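Local coordinates for lipoprotein (Colwellia psychrerythraea, PDB 3O0Y) that is of unknown function but is probably a membrane-attached lipoprotein with distant kinship to metallopeptidases of the MA clan, and may bind lipid, at residues 69-74 / 175-180; 120-125 / 191-196; 139-144 / 547-552. One frame throughout, in Å; residues are numbered along the deposited sequence.

Contact 1 of 3, residues 69-74 / 175-180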
loop_
_atom_site.group_PDB
_atom_site.type_symbol
_atom_site.label_atom_id
_atom_site.label_comp_id
_atom_site.label_asym_id
_atom_site.label_seq_id
_atom_site.Cartn_x
_atom_site.Cartn_y
_atom_site.Cartn_z
ATOM N N GLU A 69 9.271 4.108 -17.321
ATOM C CA GLU A 69 8.642 5.315 -16.803
ATOM C C GLU A 69 9.708 6.426 -16.708
ATOM O O GLU A 69 10.834 6.140 -16.371
ATOM C CB GLU A 69 8.110 5.035 -15.428
ATOM C CG GLU A 69 7.006 3.989 -15.416
ATOM C CD GLU A 69 6.528 3.544 -14.018
ATOM O OE1 GLU A 69 7.102 3.951 -12.962
ATOM O OE2 GLU A 69 5.568 2.703 -13.978
ATOM N N PHE A 70 9.306 7.659 -16.997
ATOM C CA PHE A 70 10.159 8.818 -16.898
ATOM C C PHE A 70 9.488 9.902 -16.098
ATOM O O PHE A 70 8.242 10.088 -16.109
ATOM C CB PHE A 70 10.543 9.325 -18.286
ATOM C CG PHE A 70 11.154 8.246 -19.160
ATOM C CD1 PHE A 70 12.359 7.663 -18.823
ATOM C CD2 PHE A 70 10.466 7.776 -20.258
ATOM C CE1 PHE A 70 12.903 6.629 -19.619
ATOM C CE2 PHE A 70 11.003 6.769 -21.047
ATOM C CZ PHE A 70 12.217 6.229 -20.741
ATOM N N TYR A 71 10.315 10.666 -15.430
ATOM C CA TYR A 71 9.869 11.518 -14.333
ATOM C C TYR A 71 10.364 12.950 -14.457
ATOM O O TYR A 71 10.438 13.641 -13.462
ATOM C CB TYR A 71 10.337 10.928 -12.977
ATOM C CG TYR A 71 9.551 9.695 -12.651
ATOM C CD1 TYR A 71 8.312 9.804 -12.110
ATOM C CD2 TYR A 71 10.003 8.439 -13.034
ATOM C CE1 TYR A 71 7.536 8.660 -11.829
ATOM C CE2 TYR A 71 9.259 7.340 -12.830
ATOM C CZ TYR A 71 8.011 7.443 -12.217
ATOM O OH TYR A 71 7.256 6.322 -12.012
ATOM N N SER A 72 10.636 13.448 -15.673
ATOM C CA SER A 72 11.142 14.835 -15.806
ATOM C C SER A 72 10.057 15.832 -15.343
ATOM O O SER A 72 8.893 15.504 -15.344
ATOM C CB SER A 72 11.488 15.138 -17.262
ATOM O OG SER A 72 10.364 15.465 -18.063
ATOM N N PRO A 73 10.434 17.085 -15.060
ATOM C CA PRO A 73 9.405 18.119 -14.831
ATOM C C PRO A 73 8.329 18.191 -15.907
ATOM O O PRO A 73 7.153 18.293 -15.583
ATOM C CB PRO A 73 10.245 19.426 -14.792
ATOM C CG PRO A 73 11.481 18.968 -14.177
ATOM C CD PRO A 73 11.775 17.623 -14.818
ATOM N N GLU A 74 8.688 18.058 -17.181
ATOM C CA GLU A 74 7.717 18.162 -18.219
ATOM C C GLU A 74 6.845 16.904 -18.260
ATOM O O GLU A 74 5.653 17.033 -18.467
ATOM C CB GLU A 74 8.364 18.396 -19.570
ATOM C CG GLU A 74 7.341 18.675 -20.692
ATOM C CD GLU A 74 6.565 20.013 -20.549
ATOM O OE1 GLU A 74 6.997 20.973 -19.834
ATOM O OE2 GLU A 74 5.495 20.116 -21.207
ATOM N N ASP A 175 19.342 4.531 -17.632
ATOM C CA ASP A 175 20.036 5.816 -17.703
ATOM C C ASP A 175 19.065 7.001 -17.814
ATOM O O ASP A 175 19.199 7.999 -17.094
ATOM C CB ASP A 175 21.070 5.895 -18.844
ATOM C CG ASP A 175 20.519 5.466 -20.225
ATOM O OD1 ASP A 175 19.439 4.849 -20.366
ATOM O OD2 ASP A 175 21.268 5.684 -21.222
ATOM N N LYS A 176 18.072 6.877 -18.688
ATOM C CA LYS A 176 17.109 7.953 -18.810
ATOM C C LYS A 176 16.247 8.002 -17.563
ATOM O O LYS A 176 15.874 9.070 -17.143
ATOM C CB LYS A 176 16.250 7.799 -20.073
ATOM C CG LYS A 176 15.355 9.002 -20.346
ATOM C CD LYS A 176 14.785 9.002 -21.781
ATOM C CE LYS A 176 13.617 9.981 -21.919
ATOM N NZ LYS A 176 12.914 9.811 -23.228
ATOM N N LEU A 177 15.875 6.856 -17.012
ATOM C CA LEU A 177 15.095 6.861 -15.753
ATOM C C LEU A 177 15.798 7.753 -14.715
ATOM O O LEU A 177 15.212 8.719 -14.170
ATOM C CB LEU A 177 14.969 5.468 -15.182
ATOM C CG LEU A 177 14.296 5.308 -13.843
ATOM C CD1 LEU A 177 12.824 5.843 -13.922
ATOM C CD2 LEU A 177 14.393 3.832 -13.387
ATOM N N ALA A 178 17.071 7.442 -14.480
ATOM C CA ALA A 178 17.883 8.183 -13.489
ATOM C C ALA A 178 18.014 9.656 -13.806
ATOM O O ALA A 178 17.849 10.458 -12.903
ATOM C CB ALA A 178 19.238 7.577 -13.326
ATOM N N ALA A 179 18.269 10.012 -15.057
ATOM C CA ALA A 179 18.479 11.450 -15.400
ATOM C C ALA A 179 17.183 12.223 -15.189
ATOM O O ALA A 179 17.212 13.299 -14.655
ATOM C CB ALA A 179 18.970 11.604 -16.793
ATOM N N THR A 180 16.013 11.612 -15.493
ATOM C CA THR A 180 14.784 12.371 -15.356
ATOM C C THR A 180 14.455 12.523 -13.852
ATOM O O THR A 180 13.943 13.559 -13.454
ATOM C CB THR A 180 13.617 11.787 -16.164
ATOM O OG1 THR A 180 13.312 10.438 -15.719
ATOM C CG2 THR A 180 13.914 11.748 -17.710
#

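Contact 2 of 3, residues 120-125 / 191-196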
loop_
_atom_site.group_PDB
_atom_site.type_symbol
_atom_site.label_atom_id
_atom_site.label_comp_id
_atom_site.label_asym_id
_atom_site.label_seq_id
_atom_site.Cartn_x
_atom_site.Cartn_y
_atom_site.Cartn_z
ATOM N N PRO A 120 -3.544 20.689 -7.338
ATOM C CA PRO A 120 -3.166 21.383 -8.564
ATOM C C PRO A 120 -2.249 22.550 -8.356
ATOM O O PRO A 120 -1.694 23.054 -9.359
ATOM C CB PRO A 120 -4.513 21.885 -9.112
ATOM C CG PRO A 120 -5.539 20.945 -8.509
ATOM C CD PRO A 120 -4.998 20.679 -7.148
ATOM N N ASN A 121 -2.055 22.984 -7.112
ATOM C CA ASN A 121 -1.063 24.038 -6.850
ATOM C C ASN A 121 0.309 23.542 -6.425
ATOM O O ASN A 121 1.230 24.346 -6.286
ATOM C CB ASN A 121 -1.622 25.043 -5.853
ATOM C CG ASN A 121 -2.865 25.755 -6.375
ATOM O OD1 ASN A 121 -3.072 25.917 -7.595
ATOM N ND2 ASN A 121 -3.673 26.236 -5.447
ATOM N N PHE A 122 0.481 22.218 -6.346
ATOM C CA PHE A 122 1.792 21.637 -6.102
ATOM C C PHE A 122 2.298 20.875 -7.347
ATOM O O PHE A 122 1.709 19.823 -7.720
ATOM C CB PHE A 122 1.718 20.660 -4.935
ATOM C CG PHE A 122 1.453 21.324 -3.596
ATOM C CD1 PHE A 122 2.482 21.559 -2.704
ATOM C CD2 PHE A 122 0.160 21.808 -3.279
ATOM C CE1 PHE A 122 2.230 22.226 -1.480
ATOM C CE2 PHE A 122 -0.075 22.473 -2.089
ATOM C CZ PHE A 122 0.957 22.649 -1.169
ATOM N N ASN A 123 3.415 21.302 -7.910
ATOM C CA ASN A 123 4.052 20.566 -8.977
ATOM C C ASN A 123 5.189 19.663 -8.537
ATOM O O ASN A 123 5.765 18.944 -9.366
ATOM C CB ASN A 123 4.501 21.492 -10.088
ATOM C CG ASN A 123 5.664 22.333 -9.700
ATOM O OD1 ASN A 123 5.971 22.460 -8.546
ATOM N ND2 ASN A 123 6.314 22.961 -10.691
ATOM N N ILE A 124 5.447 19.656 -7.226
ATOM C CA ILE A 124 6.485 18.846 -6.616
ATOM C C ILE A 124 6.165 17.366 -6.535
ATOM O O ILE A 124 5.047 16.925 -6.858
ATOM C CB ILE A 124 6.881 19.417 -5.213
ATOM C CG1 ILE A 124 5.678 19.562 -4.222
ATOM C CG2 ILE A 124 7.501 20.822 -5.364
ATOM C CD1 ILE A 124 4.749 18.338 -3.991
ATOM N N GLY A 125 7.177 16.588 -6.173
ATOM C CA GLY A 125 6.965 15.162 -6.009
ATOM C C GLY A 125 6.717 14.394 -7.288
ATOM O O GLY A 125 7.158 14.794 -8.371
ATOM N N GLN A 191 12.742 24.965 -5.664
ATOM C CA GLN A 191 11.601 25.564 -4.972
ATOM C C GLN A 191 11.631 25.341 -3.459
ATOM O O GLN A 191 10.588 25.475 -2.809
ATOM C CB GLN A 191 10.338 24.823 -5.400
ATOM C CG GLN A 191 9.801 25.164 -6.681
ATOM C CD GLN A 191 8.596 24.259 -7.009
ATOM O OE1 GLN A 191 7.583 24.283 -6.299
ATOM N NE2 GLN A 191 8.686 23.538 -8.103
ATOM N N ASN A 192 12.755 24.884 -2.920
ATOM C CA ASN A 192 12.908 24.594 -1.502
ATOM C C ASN A 192 12.009 23.451 -1.003
ATOM O O ASN A 192 11.670 23.376 0.154
ATOM C CB ASN A 192 12.614 25.815 -0.663
ATOM C CG ASN A 192 13.635 26.922 -0.915
ATOM O OD1 ASN A 192 14.866 26.682 -0.928
ATOM N ND2 ASN A 192 13.138 28.128 -1.110
ATOM N N TRP A 193 11.709 22.541 -1.898
ATOM C CA TRP A 193 11.002 21.336 -1.506
ATOM C C TRP A 193 11.991 20.166 -1.575
ATOM O O TRP A 193 12.418 19.741 -2.667
ATOM C CB TRP A 193 9.861 21.114 -2.482
ATOM C CG TRP A 193 8.984 19.956 -2.108
ATOM C CD1 TRP A 193 9.214 18.643 -2.339
ATOM C CD2 TRP A 193 7.755 20.044 -1.387
ATOM N NE1 TRP A 193 8.158 17.894 -1.823
ATOM C CE2 TRP A 193 7.279 18.741 -1.203
ATOM C CE3 TRP A 193 7.021 21.100 -0.861
ATOM C CZ2 TRP A 193 6.069 18.485 -0.570
ATOM C CZ3 TRP A 193 5.846 20.856 -0.225
ATOM C CH2 TRP A 193 5.391 19.549 -0.040
ATOM N N LEU A 194 12.379 19.669 -0.403
ATOM C CA LEU A 194 13.261 18.506 -0.352
ATOM C C LEU A 194 13.137 17.721 0.920
ATOM O O LEU A 194 12.618 18.195 1.870
ATOM C CB LEU A 194 14.724 18.854 -0.614
ATOM C CG LEU A 194 15.449 20.051 -0.020
ATOM C CD1 LEU A 194 14.779 20.618 1.170
ATOM C CD2 LEU A 194 16.944 19.632 0.159
ATOM N N PRO A 195 13.640 16.498 0.905
ATOM C CA PRO A 195 13.340 15.649 2.063
ATOM C C PRO A 195 14.097 16.144 3.303
ATOM O O PRO A 195 15.129 16.834 3.183
ATOM C CB PRO A 195 13.821 14.271 1.602
ATOM C CG PRO A 195 13.911 14.382 0.093
ATOM C CD PRO A 195 14.409 15.758 -0.110
ATOM N N SER A 196 13.641 15.741 4.484
ATOM C CA SER A 196 14.432 15.832 5.668
ATOM C C SER A 196 15.739 15.067 5.503
ATOM O O SER A 196 15.881 14.180 4.638
ATOM C CB SER A 196 13.734 15.334 6.898
ATOM O OG SER A 196 13.683 13.901 6.847
HETATM O O HOH W 1 4.634 23.586 -6.156
#

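Contact 3 of 3, residues 139-144 / 547-552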
loop_
_atom_site.group_PDB
_atom_site.type_symbol
_atom_site.label_atom_id
_atom_site.label_comp_id
_atom_site.label_asym_id
_atom_site.label_seq_id
_atom_site.Cartn_x
_atom_site.Cartn_y
_atom_site.Cartn_z
ATOM N N ASN A 139 13.366 8.506 -1.903
ATOM C CA ASN A 139 13.155 8.345 -0.484
ATOM C C ASN A 139 13.574 6.913 -0.097
ATOM O O ASN A 139 14.092 6.173 -0.909
ATOM C CB ASN A 139 11.706 8.682 -0.102
ATOM C CG ASN A 139 10.685 7.662 -0.610
ATOM O OD1 ASN A 139 10.689 6.530 -0.147
ATOM N ND2 ASN A 139 9.824 8.050 -1.548
ATOM N N GLN A 140 13.503 6.607 1.181
ATOM C CA GLN A 140 13.991 5.327 1.690
ATOM C C GLN A 140 13.074 4.105 1.546
ATOM O O GLN A 140 13.506 3.023 1.799
ATOM C CB GLN A 140 14.358 5.524 3.192
ATOM C CG GLN A 140 13.250 5.229 4.231
ATOM C CD GLN A 140 12.117 6.305 4.301
ATOM O OE1 GLN A 140 12.122 7.300 3.568
ATOM N NE2 GLN A 140 11.114 6.040 5.138
ATOM N N ILE A 141 11.801 4.298 1.275
ATOM C CA ILE A 141 10.789 3.278 1.359
ATOM C C ILE A 141 10.193 2.920 0.000
ATOM O O ILE A 141 9.941 1.756 -0.229
ATOM C CB ILE A 141 9.712 3.584 2.432
ATOM C CG1 ILE A 141 8.665 2.477 2.571
ATOM C CG2 ILE A 141 8.984 4.934 2.184
ATOM C CD1 ILE A 141 7.823 2.578 3.892
ATOM N N ASN A 142 9.883 3.890 -0.864
ATOM C CA ASN A 142 9.343 3.581 -2.208
ATOM C C ASN A 142 9.773 4.638 -3.222
ATOM O O ASN A 142 10.788 5.276 -3.053
ATOM C CB ASN A 142 7.807 3.374 -2.186
ATOM C CG ASN A 142 7.039 4.681 -2.002
ATOM O OD1 ASN A 142 7.599 5.707 -1.519
ATOM N ND2 ASN A 142 5.766 4.661 -2.413
ATOM N N GLY A 143 8.995 4.824 -4.268
ATOM C CA GLY A 143 9.418 5.671 -5.368
ATOM C C GLY A 143 10.021 4.810 -6.462
ATOM O O GLY A 143 10.304 3.634 -6.247
ATOM N N PRO A 144 10.239 5.420 -7.647
ATOM C CA PRO A 144 10.532 4.603 -8.854
ATOM C C PRO A 144 11.808 3.765 -8.714
ATOM O O PRO A 144 11.869 2.639 -9.229
ATOM C CB PRO A 144 10.601 5.629 -9.974
ATOM C CG PRO A 144 10.563 7.005 -9.288
ATOM C CD PRO A 144 9.933 6.813 -7.955
ATOM N N MET A 547 7.050 9.926 7.943
ATOM C CA MET A 547 7.738 11.175 7.524
ATOM C C MET A 547 7.783 11.286 5.984
ATOM O O MET A 547 7.616 12.354 5.455
ATOM C CB MET A 547 9.155 11.271 8.092
ATOM C CG MET A 547 9.274 11.511 9.612
ATOM S SD MET A 547 10.942 11.198 10.373
ATOM C CE MET A 547 11.942 12.273 9.251
ATOM N N ALA A 548 7.942 10.171 5.279
ATOM C CA ALA A 548 8.014 10.123 3.795
ATOM C C ALA A 548 6.647 10.110 3.162
ATOM O O ALA A 548 6.516 10.480 1.997
ATOM C CB ALA A 548 8.791 8.835 3.328
ATOM N N TRP A 549 5.643 9.591 3.888
ATOM C CA TRP A 549 4.253 9.408 3.402
ATOM C C TRP A 549 3.210 10.141 4.241
ATOM O O TRP A 549 2.316 9.545 4.798
ATOM C CB TRP A 549 3.868 7.927 3.403
ATOM C CG TRP A 549 4.588 7.046 2.498
ATOM C CD1 TRP A 549 5.396 7.386 1.446
ATOM C CD2 TRP A 549 4.510 5.610 2.479
ATOM N NE1 TRP A 549 5.860 6.258 0.821
ATOM C CE2 TRP A 549 5.339 5.157 1.441
ATOM C CE3 TRP A 549 3.847 4.667 3.263
ATOM C CZ2 TRP A 549 5.511 3.809 1.168
ATOM C CZ3 TRP A 549 4.037 3.332 3.019
ATOM C CH2 TRP A 549 4.834 2.909 1.952
ATOM N N PRO A 550 3.329 11.462 4.397
ATOM C CA PRO A 550 2.349 12.175 5.180
ATOM C C PRO A 550 0.900 11.889 4.843
ATOM O O PRO A 550 0.478 11.944 3.695
ATOM C CB PRO A 550 2.674 13.661 4.930
ATOM C CG PRO A 550 3.843 13.673 4.113
ATOM C CD PRO A 550 4.093 12.330 3.533
ATOM N N GLY A 551 0.150 11.554 5.896
ATOM C CA GLY A 551 -1.272 11.272 5.849
ATOM C C GLY A 551 -1.673 9.843 5.608
ATOM O O GLY A 551 -2.838 9.467 5.903
ATOM N N GLN A 552 -0.793 9.053 5.020
ATOM C CA GLN A 552 -1.097 7.678 4.601
ATOM C C GLN A 552 -1.483 6.858 5.834
ATOM O O GLN A 552 -2.419 6.036 5.724
ATOM C CB GLN A 552 -0.006 6.997 3.764
ATOM C CG GLN A 552 -0.404 5.620 3.181
ATOM C CD GLN A 552 -0.401 4.460 4.127
ATOM O OE1 GLN A 552 0.405 4.407 5.064
ATOM N NE2 GLN A 552 -1.249 3.414 3.836
#

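Contact 1 of 3, residues 69-74 / 175-180
Lys176 lays its long side chain across one face of the Phe70 ring, the two side chains meeting at about a right angle. CG is anti to the backbone N (chi1 -172°), beside the carbonyl carbon, and the chain beyond it is extended. Lys176 CB lies beyond the rim of the ring, 3.6 Å from Phe70 CE1. CG, at 3.5 Å from the same Phe70 CE1, is still outside it, and CD stands over the rim atom CE1. CE then stands over the middle of the ring, 3.9 Å from the Phe70 centroid and only 4° off the normal, a CH-pi contact. NZ ends above the same face at 4.4 Å from that centroid, which makes a cation-pi pair.

The contact joins the loop that leads into helix 73-92 to the start of helix 174-190. Ser72 is the N-cap of the former helix, its OG bonded to Asn75 N. Next to the cap, Tyr71 N donates to Thr180 OG1 at 3.0 Å and 165°, so the loop backbone is bonded to a side chain of the second helix. Thr180 CB packs against Ser72 N, 3.4 Å away. Where helix 144-154 also packs on Leu177, Leu177 CD1 meets the Tyr71 ring at its edge, 3.9 Å from CD2, and also abuts Glu69 O, a buried carbonyl with no polar partner in the model. The Tyr71 hydroxyl donates to Glu69 OE1 at 2.6 Å from above the carboxylate plane, while Glu69 OE2 takes Leu48 N.

Contact 2 of 3, residues 120-125 / 191-196
Ile124 on Trp193 and Asn123 on Gln191 make this a meeting of two loops, apolar within and polar at the surface: one loop joins helix 100-117 to strand 126-128, the other helix 174-190 to helix 197-210. Ile124 lies over one face of the indole and crosses it at about a right angle. Its CG1 stands 3.6 Å from the centroid of the five-membered ring, 17° off the normal, in a CH-pi contact. CG1 takes the chi1 position between the backbone N and the carbonyl carbon. Ile124 CD1 lies above the rim of the six-membered ring, by the CE2-CZ2 bond, 3.7 Å from Trp193 CZ2, while Ile124 CG2 turns back to Trp193 CB, also at 3.7 Å. Phe122 adds a lighter touch, its edge atom CE1 lying 4.1 Å from Trp193 CZ3.

Helix 174-190 ends in a Schellman motif just before Trp193: Asn192, at positive phi, is its C-prime residue, with Asn192 N bonded to Ala189 O and Trp193 N to Asp188 O. Outside the two loops, Trp193 NE1 donates to Pro135 O and the ring meets that of Tyr287.

Toward the surface, Asn123 and Gln191 reach for each other tip to tip, with their amide planes 39° apart. Gln191 NE2 donates to a lone pair of Asn123 OD1, 3.0 Å away and at 155°. A water accepts from Asn123 N at 3.1 Å and lies 3.0 Å from Gln191 OE1, spanning the two loops beside the amide-amide hydrogen bond. Lys184, on helix 174-190, bonds through NZ to the carbonyls of Asn123 and Gly125. Both amide residues also touch a crystal neighbour.

Contact 3 of 3, residues 139-144 / 547-552
Ile141 and Asn142 belong to an irregular loop ahead of helix 144-154, and meet Trp549, the first residue to leave helical backbone angles at the end of helix 536-548. Trp549 NE1 donates to Asn142 OD1 at 3.0 Å and 165°. The oxygen lies in the ring plane, yet the indole N-H approaches from above the plane of the Asn142 amide, 56° out of it. Asn139 ND2 reaches the same oxygen from the opposite face, at 3.2 Å, so two donors hold it.

Ile141 crosses the indole at about a right angle. CG1 is anti to the backbone N, and CD1 stands above the rim by Trp549 CH2, at 3.6 Å, in a CH-pi contact with the six-membered ring. CG2 lies over the same ring system, offset toward the rim and 3.7 Å from Trp549 NE1. Gln140 OE1 adds a contact with Ala548 CB at 3.7 Å. An alanine in place of Trp549 would probably open a gap beside Ile141 and leave Asn142 OD1 with Asn139 ND2 as its remaining donor here. Trp130 meets the indole edge-to-face.

Within the loop, Asn139 OD1 accepts from Ile141 N and from Asn142 N, both at 2.9 Å, an Asx turn and an Asx motif just before Gly143, at the N-cap position of helix 144-154.

How the contacts relate
Contacts 1 and 2 share helix 174-190: residues 175-180 lie near its start and residues 191-196 just follow its end. Their centres are 17 Å apart, and the nearest atoms, about 6 Å apart, do not touch. Contact 3 touches both. Tyr71 CE2 of contact 1 packs 3.6 Å from Pro144 CB, and Ser196 OG of contact 2 lies 3.4 Å from Met547 CE. Between centres, contact 3 is about 19 Å from contact 1 and 14 Å from contact 2, and it is the one nearest the chain's centre. Along the sequence every pair of contacts interlocks, their segments alternating. No active site or ligand is established to which they could be tied.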